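Local structure of L-lysine 6-oxidase (3WEU) at residues N156-P159 against H164-Y167; E659-Q664 against E670-S675. The protein oxidises the epsilon-amino group of L-lysine with a cysteine tryptophylquinone cofactor, and kills bacteria through the hydrogen peroxide it releases. One frame throughout, in Å; residues are numbered along the deposited sequence.

Interaction 1 of 2, residues N156-P159 against H164-Y167; sequences NNIP and HPSY
I158 meets P165 with both branches and Y167 with CD1 alone. The side chains of I158 and P165 cross obliquely, and both point toward the other segment. I158 CD1 lies 3.8 Å from P165 CB. The other branch also reaches the proline, with I158 CG2 4.0 Å from P165 CB. Both methyls come to P165 CB from the same side. CG1 of I158 stands beside the backbone N (chi1 -69°), and chi2 is close to extended. This lets CD1 touch the tyrosine as well as the proline. CD1 ends 4.3 Å from Y167 CE2 and approaches the aromatic ring obliquely, so this second touch is looser. The contact is wholly apolar and small, burying 111 Å² over both sides. Its three residues are all partly exposed. Both segments belong to one loop, which follows strand 150-154 and precedes strand 174-175. Strand 137-145 lies beside them. I158 rests on R142 of that strand, Y167 on L139, and S166 forms backbone hydrogen bonds with D138. In 156-159, the N157 side chain hydrogen-bonds to E152 and S154 of strand 150-154, and to R142.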
loop_
_atom_site.group_PDB
_atom_site.type_symbol
_atom_site.label_atom_id
_atom_site.label_comp_id
_atom_site.label_asym_id
_atom_site.label_seq_id
_atom_site.Cartn_x
_atom_site.Cartn_y
_atom_site.Cartn_z
ATOM N N ASN A 156 -27.743 -18.613 12.177
ATOM C CA ASN A 156 -28.538 -18.789 13.420
ATOM C C ASN A 156 -29.576 -19.927 13.376
ATOM O O ASN A 156 -30.297 -20.126 14.322
ATOM C CB ASN A 156 -29.199 -17.456 13.758
ATOM C CG ASN A 156 -28.174 -16.392 14.073
ATOM O OD1 ASN A 156 -27.193 -16.669 14.733
ATOM N ND2 ASN A 156 -28.366 -15.186 13.586
ATOM N N ASN A 157 -29.671 -20.723 12.318
ATOM C CA ASN A 157 -30.656 -21.844 12.319
ATOM C C ASN A 157 -30.078 -23.078 11.648
ATOM O O ASN A 157 -30.696 -23.815 10.915
ATOM C CB ASN A 157 -31.974 -21.344 11.736
ATOM C CG ASN A 157 -31.863 -21.019 10.251
ATOM O OD1 ASN A 157 -30.748 -20.984 9.676
ATOM N ND2 ASN A 157 -33.025 -20.926 9.605
ATOM N N ILE A 158 -28.800 -23.290 11.911
ATOM C CA ILE A 158 -28.124 -24.429 11.361
ATOM C C ILE A 158 -28.739 -25.597 12.094
ATOM O O ILE A 158 -28.721 -25.593 13.297
ATOM C CB ILE A 158 -26.611 -24.381 11.700
ATOM C CG1 ILE A 158 -25.937 -23.243 10.955
ATOM C CG2 ILE A 158 -25.965 -25.750 11.416
ATOM C CD1 ILE A 158 -24.623 -22.812 11.561
ATOM N N PRO A 159 -29.256 -26.597 11.394
ATOM C CA PRO A 159 -29.805 -27.742 12.118
ATOM C C PRO A 159 -28.790 -28.487 13.012
ATOM O O PRO A 159 -27.614 -28.569 12.681
ATOM C CB PRO A 159 -30.324 -28.669 11.031
ATOM C CG PRO A 159 -30.093 -27.957 9.737
ATOM C CD PRO A 159 -29.267 -26.758 9.937
ATOM N N HIS A 164 -21.026 -30.273 10.774
ATOM C CA HIS A 164 -19.840 -29.499 10.398
ATOM C C HIS A 164 -20.136 -28.248 9.584
ATOM O O HIS A 164 -19.703 -28.141 8.442
ATOM C CB HIS A 164 -18.863 -30.332 9.609
ATOM C CG HIS A 164 -18.241 -31.395 10.414
ATOM N ND1 HIS A 164 -18.669 -32.697 10.347
ATOM C CD2 HIS A 164 -17.264 -31.351 11.345
ATOM C CE1 HIS A 164 -17.958 -33.420 11.191
ATOM N NE2 HIS A 164 -17.111 -32.627 11.818
ATOM N N PRO A 165 -20.804 -27.301 10.202
ATOM C CA PRO A 165 -21.033 -26.059 9.513
ATOM C C PRO A 165 -19.768 -25.256 9.500
ATOM O O PRO A 165 -18.911 -25.463 10.362
ATOM C CB PRO A 165 -22.108 -25.369 10.376
ATOM C CG PRO A 165 -21.894 -25.947 11.780
ATOM C CD PRO A 165 -21.509 -27.385 11.505
ATOM N N SER A 166 -19.638 -24.296 8.590
ATOM C CA SER A 166 -18.454 -23.393 8.606
ATOM C C SER A 166 -18.839 -22.101 7.956
ATOM O O SER A 166 -19.739 -22.077 7.091
ATOM C CB SER A 166 -17.265 -24.012 7.854
ATOM O OG SER A 166 -17.715 -24.772 6.732
ATOM N N TYR A 167 -18.152 -21.037 8.354
ATOM C CA TYR A 167 -18.367 -19.737 7.768
ATOM C C TYR A 167 -17.376 -18.816 8.379
ATOM O O TYR A 167 -16.813 -19.160 9.402
ATOM C CB TYR A 167 -19.784 -19.228 8.007
ATOM C CG TYR A 167 -20.212 -19.126 9.437
ATOM C CD1 TYR A 167 -20.012 -17.956 10.163
ATOM C CD2 TYR A 167 -20.845 -20.211 10.056
ATOM C CE1 TYR A 167 -20.436 -17.861 11.477
ATOM C CE2 TYR A 167 -21.237 -20.129 11.384
ATOM C CZ TYR A 167 -21.025 -18.965 12.059
ATOM O OH TYR A 167 -21.479 -18.903 13.374
#

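Interaction 2 of 2, residues E659-Q664 against E670-S675; sequences EVLVGQ and EDNETS
The flat amide of N672 has L661 packed over one face, the two side chains crossing at about a right angle. L661 CB and CD1 both lie over it, with CD1 3.8 Å from N672 CG. At the oxygen end of the amide, N672 OD1 takes a weak, bent hydrogen bond from G663 N of helix 662-666 at 2.8 Å. At the strand end, the carboxylate of E659 takes a hydrogen bond from S675: S675 OG meets E659 OE2 at 2.9 Å, on the anti side and 34° out of the carboxylate plane. The E659 chain is fully extended (chi1 -180°), which brings the carboxylate to the serine. The Q664 amide folds back, its OE1 accepting L661 N at 2.9 Å. V662 places CG1 3.8 Å from D671 CB, and its backbone N gives a nearly straight bond to T674 O (2.8 Å, 165°). D671 bonds T666 with OD2. L661 and S675 form an antiparallel non-hydrogen-bonded pair. Across the subunit interface, Q664 NE2 bonds Q664 O of the second subunit, and N672 packs on S669 there. The whole is the end of a two-stranded antiparallel beta-ribbon, 656-661 with 675-680, whose connection holds a short helix and a 3-10 turn.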
loop_
_atom_site.group_PDB
_atom_site.type_symbol
_atom_site.label_atom_id
_atom_site.label_comp_id
_atom_site.label_asym_id
_atom_site.label_seq_id
_atom_site.Cartn_x
_atom_site.Cartn_y
_atom_site.Cartn_z
ATOM N N GLU A 659 -14.651 18.115 -13.947
ATOM C CA GLU A 659 -14.375 18.372 -15.358
ATOM C C GLU A 659 -12.978 18.940 -15.436
ATOM O O GLU A 659 -12.724 20.071 -14.938
ATOM C CB GLU A 659 -15.410 19.325 -15.895
ATOM C CG GLU A 659 -15.252 19.674 -17.356
ATOM C CD GLU A 659 -16.370 20.574 -17.906
ATOM O OE1 GLU A 659 -17.481 20.672 -17.310
ATOM O OE2 GLU A 659 -16.116 21.165 -18.973
ATOM N N VAL A 660 -12.042 18.182 -16.018
ATOM C CA VAL A 660 -10.630 18.611 -16.021
ATOM C C VAL A 660 -10.352 19.219 -17.389
ATOM O O VAL A 660 -10.593 18.563 -18.412
ATOM C CB VAL A 660 -9.718 17.404 -15.818
ATOM C CG1 VAL A 660 -8.249 17.747 -16.057
ATOM C CG2 VAL A 660 -9.958 16.736 -14.463
ATOM N N LEU A 661 -9.861 20.445 -17.437
ATOM C CA LEU A 661 -9.516 21.075 -18.674
ATOM C C LEU A 661 -8.244 20.463 -19.252
ATOM O O LEU A 661 -7.299 20.210 -18.501
ATOM C CB LEU A 661 -9.388 22.587 -18.508
ATOM C CG LEU A 661 -10.643 23.261 -17.957
ATOM C CD1 LEU A 661 -10.351 24.731 -17.818
ATOM C CD2 LEU A 661 -11.942 23.002 -18.783
ATOM N N VAL A 662 -8.176 20.243 -20.577
ATOM C CA VAL A 662 -7.019 19.540 -21.094
ATOM C C VAL A 662 -5.689 20.289 -20.804
ATOM O O VAL A 662 -4.666 19.666 -20.523
ATOM C CB VAL A 662 -7.185 19.180 -22.571
ATOM C CG1 VAL A 662 -5.879 18.644 -23.108
ATOM C CG2 VAL A 662 -8.244 18.074 -22.627
ATOM N N GLY A 663 -5.742 21.601 -20.747
ATOM C CA GLY A 663 -4.533 22.343 -20.454
ATOM C C GLY A 663 -4.053 22.197 -19.042
ATOM O O GLY A 663 -2.904 22.584 -18.726
ATOM N N GLN A 664 -4.891 21.672 -18.182
ATOM C CA GLN A 664 -4.454 21.315 -16.838
ATOM C C GLN A 664 -3.432 20.207 -16.903
ATOM O O GLN A 664 -2.509 20.185 -16.129
ATOM C CB GLN A 664 -5.567 20.954 -15.912
ATOM C CG GLN A 664 -6.415 22.142 -15.535
ATOM C CD GLN A 664 -7.537 21.782 -14.641
ATOM O OE1 GLN A 664 -8.684 21.642 -15.076
ATOM N NE2 GLN A 664 -7.247 21.670 -13.352
ATOM N N GLU A 670 -4.254 26.934 -24.264
ATOM C CA GLU A 670 -5.057 26.866 -25.476
ATOM C C GLU A 670 -5.862 25.502 -25.474
ATOM O O GLU A 670 -6.926 25.433 -26.010
ATOM C CB GLU A 670 -4.203 26.949 -26.713
ATOM C CG GLU A 670 -5.099 26.967 -27.931
ATOM C CD GLU A 670 -4.352 27.261 -29.180
ATOM O OE1 GLU A 670 -3.847 28.395 -29.251
ATOM O OE2 GLU A 670 -4.265 26.359 -30.068
ATOM N N ASP A 671 -5.351 24.466 -24.821
ATOM C CA ASP A 671 -6.014 23.193 -24.772
ATOM C C ASP A 671 -7.281 23.176 -23.912
ATOM O O ASP A 671 -8.072 22.227 -23.984
ATOM C CB ASP A 671 -5.045 22.128 -24.241
ATOM C CG ASP A 671 -3.953 21.763 -25.222
ATOM O OD1 ASP A 671 -4.076 21.983 -26.459
ATOM O OD2 ASP A 671 -2.914 21.188 -24.760
ATOM N N ASN A 672 -7.536 24.227 -23.141
ATOM C CA ASN A 672 -8.685 24.277 -22.284
ATOM C C ASN A 672 -9.983 24.443 -23.013
ATOM O O ASN A 672 -10.988 24.426 -22.359
ATOM C CB ASN A 672 -8.595 25.459 -21.296
ATOM C CG ASN A 672 -7.487 25.250 -20.292
ATOM O OD1 ASN A 672 -6.875 24.159 -20.204
ATOM N ND2 ASN A 672 -7.262 26.272 -19.472
ATOM N N GLU A 673 -9.954 24.519 -24.328
ATOM C CA GLU A 673 -11.191 24.416 -25.117
ATOM C C GLU A 673 -11.800 23.023 -25.055
ATOM O O GLU A 673 -12.948 22.856 -25.385
ATOM C CB GLU A 673 -10.939 24.796 -26.524
ATOM C CG GLU A 673 -10.719 26.320 -26.654
ATOM C CD GLU A 673 -10.435 26.811 -28.092
ATOM O OE1 GLU A 673 -11.032 26.239 -29.035
ATOM O OE2 GLU A 673 -9.620 27.780 -28.247
ATOM N N THR A 674 -11.012 22.053 -24.647
ATOM C CA THR A 674 -11.406 20.680 -24.480
ATOM C C THR A 674 -11.318 20.242 -23.026
ATOM O O THR A 674 -10.412 20.699 -22.263
ATOM C CB THR A 674 -10.564 19.813 -25.407
ATOM O OG1 THR A 674 -10.743 20.230 -26.758
ATOM C CG2 THR A 674 -10.954 18.453 -25.340
ATOM N N SER A 675 -12.280 19.429 -22.573
ATOM C CA SER A 675 -12.245 18.959 -21.217
ATOM C C SER A 675 -12.521 17.504 -21.149
ATOM O O SER A 675 -12.999 16.883 -22.139
ATOM C CB SER A 675 -13.181 19.753 -20.306
ATOM O OG SER A 675 -14.493 19.508 -20.692
#

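Overall arrangement
Interactions 1 and 2 are both surface contacts, and both join pieces of chain close in sequence. They lie far apart, with centres 58 Å from each other and nearest atoms about 43 Å apart. No element is common to them. Interaction 1 belongs to the N-terminal family region and pairs two parts of one irregular loop beside strand 137-145. Interaction 2 lies late in the chain, its centre about 38 Å from the centre of the chain, at the end of a two-stranded ribbon. The first is small and apolar. The second buries nearly four times the area and mixes backbone and side-chain hydrogen bonds with packing. Only interaction 2 is touched by the second subunit.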